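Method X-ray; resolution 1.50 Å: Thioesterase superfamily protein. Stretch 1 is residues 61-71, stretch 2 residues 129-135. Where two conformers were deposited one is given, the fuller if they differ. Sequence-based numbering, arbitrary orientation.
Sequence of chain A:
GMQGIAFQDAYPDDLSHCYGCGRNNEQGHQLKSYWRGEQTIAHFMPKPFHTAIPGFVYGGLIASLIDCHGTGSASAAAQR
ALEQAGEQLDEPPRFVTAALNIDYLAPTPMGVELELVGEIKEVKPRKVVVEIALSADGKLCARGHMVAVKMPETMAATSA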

# COMPACT_ATOMS: atom_id res chain seq x y z
N LEU A 61 -3.64 4.60 -2.13
CA LEU A 61 -4.44 5.24 -1.09
C LEU A 61 -5.16 4.18 -0.28
O LEU A 61 -5.13 4.18 0.95
N ILE A 62 -5.83 3.25 -0.95
CA ILE A 62 -6.52 2.14 -0.28
C ILE A 62 -5.54 1.35 0.55
O ILE A 62 -5.72 1.13 1.75
N ALA A 63 -4.41 0.92 -0.00
CA ALA A 63 -3.43 0.22 0.80
C ALA A 63 -2.91 1.07 1.96
O ALA A 63 -2.56 0.49 3.00
N SER A 64 -2.87 2.38 1.76
CA SER A 64 -2.38 3.31 2.77
C SER A 64 -3.34 3.33 3.97
O SER A 64 -2.82 3.29 5.09
N LEU A 65 -4.63 3.38 3.69
CA LEU A 65 -5.65 3.46 4.77
C LEU A 65 -5.76 2.16 5.51
O LEU A 65 -6.05 2.08 6.73
N ILE A 66 -5.52 1.02 4.88
CA ILE A 66 -5.55 -0.23 5.65
C ILE A 66 -4.40 -0.30 6.66
O ILE A 66 -4.55 -0.72 7.81
N ASP A 67 -3.24 0.15 6.20
CA ASP A 67 -2.03 0.20 7.02
C ASP A 67 -2.23 1.04 8.27
O ASP A 67 -1.89 0.64 9.38
N CYS A 68 -2.76 2.26 8.09
CA CYS A 68 -2.81 3.10 9.30
C CYS A 68 -4.01 2.66 10.13
O CYS A 68 -3.99 2.77 11.36
N HIS A 69 -5.07 2.15 9.50
CA HIS A 69 -6.17 1.69 10.37
C HIS A 69 -5.74 0.45 11.15
O HIS A 69 -6.10 0.27 12.31
N GLY A 70 -4.95 -0.40 10.50
CA GLY A 70 -4.51 -1.68 11.03
C GLY A 70 -3.53 -1.52 12.18
O GLY A 70 -3.49 -2.27 13.16
N THR A 71 -2.70 -0.49 12.04
CA THR A 71 -1.73 -0.14 13.06
C THR A 71 -2.48 0.54 14.20
O THR A 71 -2.22 0.24 15.36
N VAL A 129 -2.13 -9.30 15.24
CA VAL A 129 -2.53 -9.73 13.90
C VAL A 129 -3.92 -9.20 13.61
O VAL A 129 -4.87 -9.32 14.40
N VAL A 130 -4.08 -8.54 12.47
CA VAL A 130 -5.34 -7.83 12.26
C VAL A 130 -5.90 -8.09 10.87
O VAL A 130 -5.11 -8.10 9.93
N GLU A 131 -7.21 -8.25 10.77
CA GLU A 131 -7.86 -8.35 9.46
C GLU A 131 -8.73 -7.12 9.21
O GLU A 131 -9.56 -6.74 10.04
N ILE A 132 -8.54 -6.47 8.08
CA ILE A 132 -9.14 -5.19 7.75
C ILE A 132 -9.91 -5.38 6.43
O ILE A 132 -9.47 -6.13 5.57
N ALA A 133 -11.05 -4.72 6.35
CA ALA A 133 -11.94 -4.78 5.21
C ALA A 133 -12.27 -3.36 4.81
O ALA A 133 -12.89 -2.63 5.58
N LEU A 134 -11.89 -2.96 3.60
CA LEU A 134 -12.36 -1.67 3.11
C LEU A 134 -13.53 -1.87 2.14
O LEU A 134 -13.38 -2.69 1.24
N SER A 135 -14.58 -1.10 2.36
CA SER A 135 -15.82 -1.03 1.63
C SER A 135 -16.14 0.37 1.11
O SER A 135 -15.63 1.37 1.60

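This is a predominantly apolar helix-on-strand contact, in which one face of a buried helix lies against the alternate side chains of a β-strand and no hydrogen bond passes between them. The helix, residues 61-71, and the strand, residues 129-135, run at 137° to each other, and their axes come within 8.9 Å, a spacing that leaves room for one layer of interlocking side chains. Together they bury 363 Å², counting both sides.

The strand supplies its share by simple alternation. Val-130, Ile-132 and Leu-134 direct their CA-to-CB bonds toward the helix, whereas Ala-133, between two of them, points away and makes no contact. All three inward residues are aliphatic and buried, as suits a surface that must exclude water, and the branched β-carbons of Val-130 and Ile-132 are well accommodated by extended backbone. The helix answers with residues spaced three or four apart, Ile-62, Ile-66, His-69 and Gly-70, so that successive turns bring them back to the same side.

Ile-132 is the centre of the contact, with 89 Å² covered by the helix. Its chi1 is m, while its chi2 of 93° lies between the usual wells. CG2 of Ile-132 lies 3.8 Å from CG1 of Ile-66; CD1 of Ile-132 lies 3.9 Å from CG2 of Ile-66 and also 4.0 Å from CA of Gly-70. Ile-66, with chi1 m and chi2 t, points toward the strand, and CA of Ile-66 is 6.5 Å from CA of Ile-132.

Gly-70 allows the backbones to approach still more closely, its CA lying 6.3 Å from the CA of Val-130. A β-carbon at this position would point toward the strand and sit only 3.2 Å from CD1 of Ile-132, a tight fit, and it would clash with O of Ile-66 at 2.9 Å. With no side chain in the way, the isoleucine methyl can rest over the helix backbone. Val-130, in its t rotamer, packs against the same turn, its CG2 3.7 Å from O of Gly-70; this is a van der Waals contact with a carbonyl whose neighbour on the strand is a methyl group.

At the other end of the contact, Leu-134 (chi1 t, chi2 141°, between wells) has 79 Å² covered, and its CD1 lies 4.2 Å from CG2 of Ile-62. Ile-62 (chi1 m, chi2 t) leaves the helix sideways, yet its branched side chain still reaches the leucine.

His-69 is the one polar side chain to touch the strand. Its CB also departs sideways, but the t rotamer, with chi2 at 65°, brings the ring nearer, and CD2 lies 3.9 Å from CG2 of Ile-132, with the methyl at the ring edge. A carbon of the imidazole thus faces the aliphatic surface, while ND1 is hydrogen-bonded elsewhere in the structure. Asp-67 and Thr-71 both point away from the strand, keeping their polar groups out of the apolar layer.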

# COMPACT_ATOMS: atom_id res chain seq x y z
CB LEU A 61 -5.44 6.24 -1.68
CG LEU A 61 -6.31 6.91 -0.60
CD1 LEU A 61 -5.47 7.66 0.42
CD2 LEU A 61 -7.31 7.85 -1.25
CB ILE A 62 -7.26 1.30 -1.35
CG1 ILE A 62 -8.31 2.15 -2.05
CG2 ILE A 62 -7.84 0.03 -0.78
CD1 ILE A 62 -9.34 1.43 -2.89
CB ALA A 63 -2.24 -0.24 -0.04
CB SER A 64 -2.21 4.74 2.28
OG SER A 64 -1.37 4.87 1.16
CB LEU A 65 -6.99 3.90 4.18
CG LEU A 65 -7.00 5.26 3.45
CD1 LEU A 65 -8.27 5.42 2.63
CD2 LEU A 65 -6.86 6.39 4.46
CB ILE A 66 -5.50 -1.44 4.71
CG1 ILE A 66 -6.85 -1.75 4.04
CG2 ILE A 66 -4.93 -2.64 5.42
CD1 ILE A 66 -6.68 -2.49 2.73
CB ASP A 67 -0.90 0.78 6.18
CG ASP A 67 0.45 0.88 6.84
OD1 ASP A 67 0.59 0.52 8.02
OD2 ASP A 67 1.39 1.31 6.13
CB CYS A 68 -2.83 4.58 8.92
SG CYS A 68 -1.32 5.20 8.13
CB HIS A 69 -7.41 1.42 9.53
CG HIS A 69 -8.57 0.86 10.31
ND1 HIS A 69 -9.21 1.58 11.31
CD2 HIS A 69 -9.18 -0.34 10.25
CE1 HIS A 69 -10.18 0.82 11.80
NE2 HIS A 69 -10.20 -0.35 11.19
CB THR A 71 -0.61 0.76 12.53
OG1 THR A 71 0.25 0.01 11.67
CG2 THR A 71 0.25 1.26 13.68
CB VAL A 129 -2.44 -11.25 13.73
CG1 VAL A 129 -3.11 -11.69 12.44
CG2 VAL A 129 -0.99 -11.71 13.71
CB VAL A 130 -5.24 -6.31 12.42
CG1 VAL A 130 -6.65 -5.76 12.57
CG2 VAL A 130 -4.35 -5.85 13.56
CB GLU A 131 -8.64 -9.64 9.36
CG GLU A 131 -9.62 -9.74 8.21
CD GLU A 131 -10.37 -11.06 8.19
OE1 GLU A 131 -9.69 -12.11 8.12
OE2 GLU A 131 -11.61 -11.07 8.24
CB ILE A 132 -8.12 -4.06 7.58
CG1 ILE A 132 -7.18 -3.84 8.78
CG2 ILE A 132 -8.78 -2.74 7.16
CD1 ILE A 132 -5.88 -4.62 8.64
CB ALA A 133 -13.21 -5.56 5.52
CB LEU A 134 -11.26 -0.89 2.42
CG LEU A 134 -11.63 0.51 1.91
CD1 LEU A 134 -10.48 1.47 2.14
CD2 LEU A 134 -12.01 0.50 0.43
CB SER A 135 -16.96 -1.51 2.53
OG SER A 135 -16.64 -2.72 3.21